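Local structure of pyroglutatmate porin OpdO (Pseudomonas aeruginosa, 3SZV) at residues A[169-172]-A[177-180]; A[286-291]-A[302-307]. The protein forms a beta-barrel channel of the OprD porin family that probably lets small carboxylates such as pyroglutamate cross the bacterial outer membrane. All coordinates share one frame; numbering follows the deposited sequence.

Contact 1: A[169-172]-A[177-180]; sequences NKLN and YQVF
Asn169 and Gln178 face each other as an antiparallel hydrogen-bonded pair, a single bridge where strand 159-170 runs out and the returning loop meets it. Asn169 N donates almost straight to Gln178 O at 2.8 Å, and Gln178 N returns a bond of 2.9 Å to Asn169 O. Beyond the bridge, a water links Leu171 N to the side chain of Gln178: it accepts from Leu171 N at 2.9 Å and lies 2.7 Å from Gln178 OE1, to which it can donate. Gln178 CG sits between its backbone N and carbonyl carbon (chi1 61°), which lays CG over Asn169 O and carries the amide across the Leu171 side chain at about a right angle, NE2 3.8 Å from Leu171 CD1. Nonpolar contacts complete the join. Lys170 CB approaches the Tyr177 ring obliquely, 3.6 Å from Tyr177 CD2, and Asn169 CB packs against Phe180 CE1 at 3.7 Å. Asn169 ND2 turns outward to Glu144. The Lys170 chain, bent at chi3 and chi4, brings NZ to Leu171 O within its own segment and to Pro143 O, Ser174 O and Tyr106 OH around it. Backbone pairing, a bridging water and ring contacts thus close the short loop linking barrel strands 159-170 and 180-182, while the lysine ammonium gathers neighbouring oxygens around the strand end.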
loop_
_atom_site.group_PDB
_atom_site.type_symbol
_atom_site.label_atom_id
_atom_site.label_comp_id
_atom_site.label_asym_id
_atom_site.label_seq_id
_atom_site.Cartn_x
_atom_site.Cartn_y
_atom_site.Cartn_z
ATOM N N ASN A 169 12.431 2.072 8.229
ATOM C CA ASN A 169 11.745 1.243 7.247
ATOM C C ASN A 169 12.233 -0.189 7.437
ATOM O O ASN A 169 13.436 -0.439 7.387
ATOM C CB ASN A 169 12.159 1.747 5.857
ATOM C CG ASN A 169 11.304 1.210 4.709
ATOM O OD1 ASN A 169 11.497 1.635 3.554
ATOM N ND2 ASN A 169 10.379 0.312 4.990
ATOM N N LYS A 170 11.318 -1.123 7.681
ATOM C CA LYS A 170 11.673 -2.537 7.601
ATOM C C LYS A 170 11.133 -3.073 6.289
ATOM O O LYS A 170 9.925 -3.251 6.138
ATOM C CB LYS A 170 11.094 -3.351 8.762
ATOM C CG LYS A 170 11.531 -4.834 8.708
ATOM C CD LYS A 170 10.542 -5.777 9.389
ATOM C CE LYS A 170 9.238 -5.911 8.604
ATOM N NZ LYS A 170 9.413 -6.638 7.309
ATOM N N LEU A 171 12.019 -3.292 5.325
ATOM C CA LEU A 171 11.576 -3.783 4.031
ATOM C C LEU A 171 10.822 -5.095 4.192
ATOM O O LEU A 171 11.070 -5.868 5.130
ATOM C CB LEU A 171 12.762 -3.974 3.091
ATOM C CG LEU A 171 13.600 -2.723 2.827
ATOM C CD1 LEU A 171 14.787 -3.072 1.930
ATOM C CD2 LEU A 171 12.773 -1.607 2.201
ATOM N N ASN A 172 9.898 -5.357 3.276
ATOM C CA ASN A 172 9.132 -6.592 3.339
ATOM C C ASN A 172 9.997 -7.841 3.502
ATOM O O ASN A 172 9.630 -8.753 4.233
ATOM C CB ASN A 172 8.160 -6.718 2.148
ATOM C CG ASN A 172 8.811 -6.433 0.809
ATOM O OD1 ASN A 172 10.024 -6.559 0.646
ATOM N ND2 ASN A 172 7.993 -6.053 -0.170
ATOM N N TYR A 177 14.979 -2.958 10.967
ATOM C CA TYR A 177 14.676 -1.576 10.627
ATOM C C TYR A 177 15.935 -0.901 10.095
ATOM O O TYR A 177 17.024 -1.081 10.644
ATOM C CB TYR A 177 14.166 -0.814 11.851
ATOM C CG TYR A 177 12.732 -1.115 12.233
ATOM C CD1 TYR A 177 12.417 -1.614 13.490
ATOM C CD2 TYR A 177 11.695 -0.891 11.339
ATOM C CE1 TYR A 177 11.105 -1.883 13.844
ATOM C CE2 TYR A 177 10.387 -1.151 11.677
ATOM C CZ TYR A 177 10.090 -1.642 12.927
ATOM O OH TYR A 177 8.779 -1.921 13.277
ATOM N N GLN A 178 15.780 -0.134 9.023
ATOM C CA GLN A 178 16.884 0.641 8.466
ATOM C C GLN A 178 16.422 2.049 8.149
ATOM O O GLN A 178 15.229 2.347 8.178
ATOM C CB GLN A 178 17.443 -0.027 7.207
ATOM C CG GLN A 178 16.450 -0.168 6.072
ATOM C CD GLN A 178 16.925 -1.137 4.998
ATOM O OE1 GLN A 178 17.151 -2.319 5.264
ATOM N NE2 GLN A 178 17.078 -0.638 3.777
ATOM N N VAL A 179 17.364 2.934 7.850
ATOM C CA VAL A 179 16.983 4.284 7.457
ATOM C C VAL A 179 16.385 4.298 6.052
ATOM O O VAL A 179 16.444 3.308 5.313
ATOM C CB VAL A 179 18.160 5.277 7.540
ATOM C CG1 VAL A 179 18.683 5.376 8.972
ATOM C CG2 VAL A 179 19.258 4.885 6.575
ATOM N N PHE A 180 15.806 5.432 5.691
ATOM C CA PHE A 180 15.104 5.562 4.422
ATOM C C PHE A 180 15.983 6.005 3.262
ATOM O O PHE A 180 17.029 6.632 3.446
ATOM C CB PHE A 180 14.014 6.635 4.530
ATOM C CG PHE A 180 12.985 6.382 5.592
ATOM C CD1 PHE A 180 12.024 5.404 5.424
ATOM C CD2 PHE A 180 12.942 7.177 6.730
ATOM C CE1 PHE A 180 11.052 5.187 6.401
ATOM C CE2 PHE A 180 11.978 6.968 7.704
ATOM C CZ PHE A 180 11.035 5.984 7.537
HETATM O O HOH W 1 14.790 -3.306 6.067
#

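Contact 2: A[286-291]-A[302-307]; sequences YPYIAG and IGDFGN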
loop_
_atom_site.group_PDB
_atom_site.type_symbol
_atom_site.label_atom_id
_atom_site.label_comp_id
_atom_site.label_asym_id
_atom_site.label_seq_id
_atom_site.Cartn_x
_atom_site.Cartn_y
_atom_site.Cartn_z
ATOM N N TYR A 286 8.926 10.304 -10.104
ATOM C CA TYR A 286 8.076 10.471 -8.927
ATOM C C TYR A 286 8.754 9.954 -7.662
ATOM O O TYR A 286 9.088 8.780 -7.576
ATOM C CB TYR A 286 6.799 9.697 -9.143
ATOM C CG TYR A 286 5.765 9.891 -8.057
ATOM C CD1 TYR A 286 5.073 11.094 -7.955
ATOM C CD2 TYR A 286 5.453 8.872 -7.159
ATOM C CE1 TYR A 286 4.096 11.292 -6.996
ATOM C CE2 TYR A 286 4.473 9.068 -6.180
ATOM C CZ TYR A 286 3.799 10.274 -6.115
ATOM O OH TYR A 286 2.813 10.507 -5.182
ATOM N N PRO A 287 8.954 10.832 -6.676
ATOM C CA PRO A 287 9.656 10.359 -5.485
ATOM C C PRO A 287 8.713 9.700 -4.495
ATOM O O PRO A 287 7.552 10.097 -4.354
ATOM C CB PRO A 287 10.233 11.646 -4.884
ATOM C CG PRO A 287 9.260 12.707 -5.303
ATOM C CD PRO A 287 8.778 12.298 -6.686
ATOM N N TYR A 288 9.238 8.679 -3.820
ATOM C CA TYR A 288 8.555 8.013 -2.714
ATOM C C TYR A 288 9.579 7.219 -1.946
ATOM O O TYR A 288 10.682 6.988 -2.429
ATOM C CB TYR A 288 7.413 7.111 -3.194
ATOM C CG TYR A 288 7.677 6.054 -4.257
ATOM C CD1 TYR A 288 7.723 4.705 -3.927
ATOM C CD2 TYR A 288 7.782 6.402 -5.606
ATOM C CE1 TYR A 288 7.897 3.730 -4.903
ATOM C CE2 TYR A 288 7.939 5.434 -6.584
ATOM C CZ TYR A 288 8.001 4.103 -6.224
ATOM O OH TYR A 288 8.130 3.113 -7.154
ATOM N N ILE A 289 9.204 6.768 -0.751
ATOM C CA ILE A 289 10.117 5.999 0.069
ATOM C C ILE A 289 10.432 4.656 -0.603
ATOM O O ILE A 289 9.533 3.904 -0.981
ATOM C CB ILE A 289 9.510 5.798 1.460
ATOM C CG1 ILE A 289 9.543 7.114 2.226
ATOM C CG2 ILE A 289 10.274 4.735 2.227
ATOM C CD1 ILE A 289 8.627 7.139 3.427
ATOM N N ALA A 290 11.721 4.378 -0.804
ATOM C CA ALA A 290 12.115 3.124 -1.441
ATOM C C ALA A 290 11.592 1.934 -0.647
ATOM O O ALA A 290 11.690 1.927 0.591
ATOM C CB ALA A 290 13.650 3.040 -1.568
ATOM N N GLY A 291 11.045 0.952 -1.354
ATOM C CA GLY A 291 10.508 -0.229 -0.697
ATOM C C GLY A 291 9.020 -0.130 -0.435
ATOM O O GLY A 291 8.378 -1.148 -0.132
ATOM N N ILE A 302 4.323 -4.636 -11.466
ATOM C CA ILE A 302 5.763 -4.408 -11.499
ATOM C C ILE A 302 6.090 -2.918 -11.506
ATOM O O ILE A 302 6.750 -2.399 -10.591
ATOM C CB ILE A 302 6.413 -5.105 -12.701
ATOM C CG1 ILE A 302 6.173 -6.621 -12.619
ATOM C CG2 ILE A 302 7.917 -4.802 -12.757
ATOM C CD1 ILE A 302 6.701 -7.405 -13.798
ATOM N N GLY A 303 5.600 -2.215 -12.516
ATOM C CA GLY A 303 5.999 -0.834 -12.717
ATOM C C GLY A 303 5.116 0.230 -12.103
ATOM O O GLY A 303 3.921 0.014 -11.843
ATOM N N ASP A 304 5.711 1.392 -11.858
ATOM C CA ASP A 304 4.972 2.523 -11.320
ATOM C C ASP A 304 4.589 3.560 -12.378
ATOM O O ASP A 304 3.780 4.457 -12.111
ATOM C CB ASP A 304 5.715 3.185 -10.144
ATOM C CG ASP A 304 7.065 3.739 -10.526
ATOM O OD1 ASP A 304 7.378 3.843 -11.741
ATOM O OD2 ASP A 304 7.822 4.100 -9.593
ATOM N N PHE A 305 5.154 3.423 -13.579
ATOM C CA PHE A 305 4.937 4.384 -14.656
ATOM C C PHE A 305 5.239 5.802 -14.181
ATOM O O PHE A 305 4.625 6.781 -14.600
ATOM C CB PHE A 305 3.557 4.180 -15.294
ATOM C CG PHE A 305 3.478 2.888 -16.058
ATOM C CD1 PHE A 305 3.732 2.855 -17.425
ATOM C CD2 PHE A 305 3.253 1.687 -15.392
ATOM C CE1 PHE A 305 3.723 1.653 -18.125
ATOM C CE2 PHE A 305 3.239 0.489 -16.080
ATOM C CZ PHE A 305 3.471 0.470 -17.452
ATOM N N GLY A 306 6.253 5.880 -13.324
ATOM C CA GLY A 306 6.638 7.128 -12.692
ATOM C C GLY A 306 7.981 7.652 -13.160
ATOM O O GLY A 306 8.603 8.477 -12.487
ATOM N N ASN A 307 8.432 7.163 -14.313
ATOM C CA ASN A 307 9.690 7.630 -14.893
ATOM C C ASN A 307 9.636 9.087 -15.345
ATOM O O ASN A 307 8.560 9.650 -15.556
ATOM C CB ASN A 307 10.096 6.721 -16.060
ATOM C CG ASN A 307 10.415 5.319 -15.600
ATOM O OD1 ASN A 307 11.492 5.074 -15.044
ATOM N ND2 ASN A 307 9.492 4.388 -15.830
#
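Tyr288 and Asp304 meet through a short side-chain hydrogen bond: the phenol OH donates to Asp304 OD2 at 2.6 Å. The carboxylate oxygen lies at the ring edge, in the ring plane, whereas the carboxylate itself is turned 71° from that plane; OD2 is met on its anti side, 24° out of the carboxylate plane. Tyr288 CG lies between its backbone N and carbonyl carbon (chi1 53°), which points the ring across the gap at the aspartate. The second oxygen, OD1, has separate duties. Gly306 N gives it a bond of 2.8 Å from above the carboxylate plane, forming an Asx turn, and Arg184 adds a salt bridge. Both oxygens of this buried acid are therefore engaged, and the arginine probably favours its charged form. A backbone bond joins the segments beside it, Tyr286 N donating to Gly306 O at 3.0 Å. Gly306 thus serves as donor to Asp304 and acceptor from Tyr286. Gln278 NE2 takes up the carbonyl oxygens of Asp304 and Phe305. With little nonpolar contact across the interface, the Asx turn and Arg184 fix the carboxylate that receives the phenol, so the two parts of the long loop between barrel strands 271-281 and 311-320 are joined mainly by polar bonds.

From the N terminus, contact 1 comes first: it closes the short turn between strand 159-170 and strand 180-182. Contact 2 follows in series, neither nested in nor crossing it, and draws together two parts of the long loop between strand 271-281 and strand 311-320. Their centres lie about 16 Å apart, yet the sites touch. Ile289 CG2 packs 3.7 Å from Phe180 CD1, and Leu171 CD2 lies near Gly291 CA. Backbone bonds of Tyr288 with Asn183 and Ala290 with Ser181 join segment 286-291 of the long loop to strand 180-182 and the residues just after it, parts far apart in sequence.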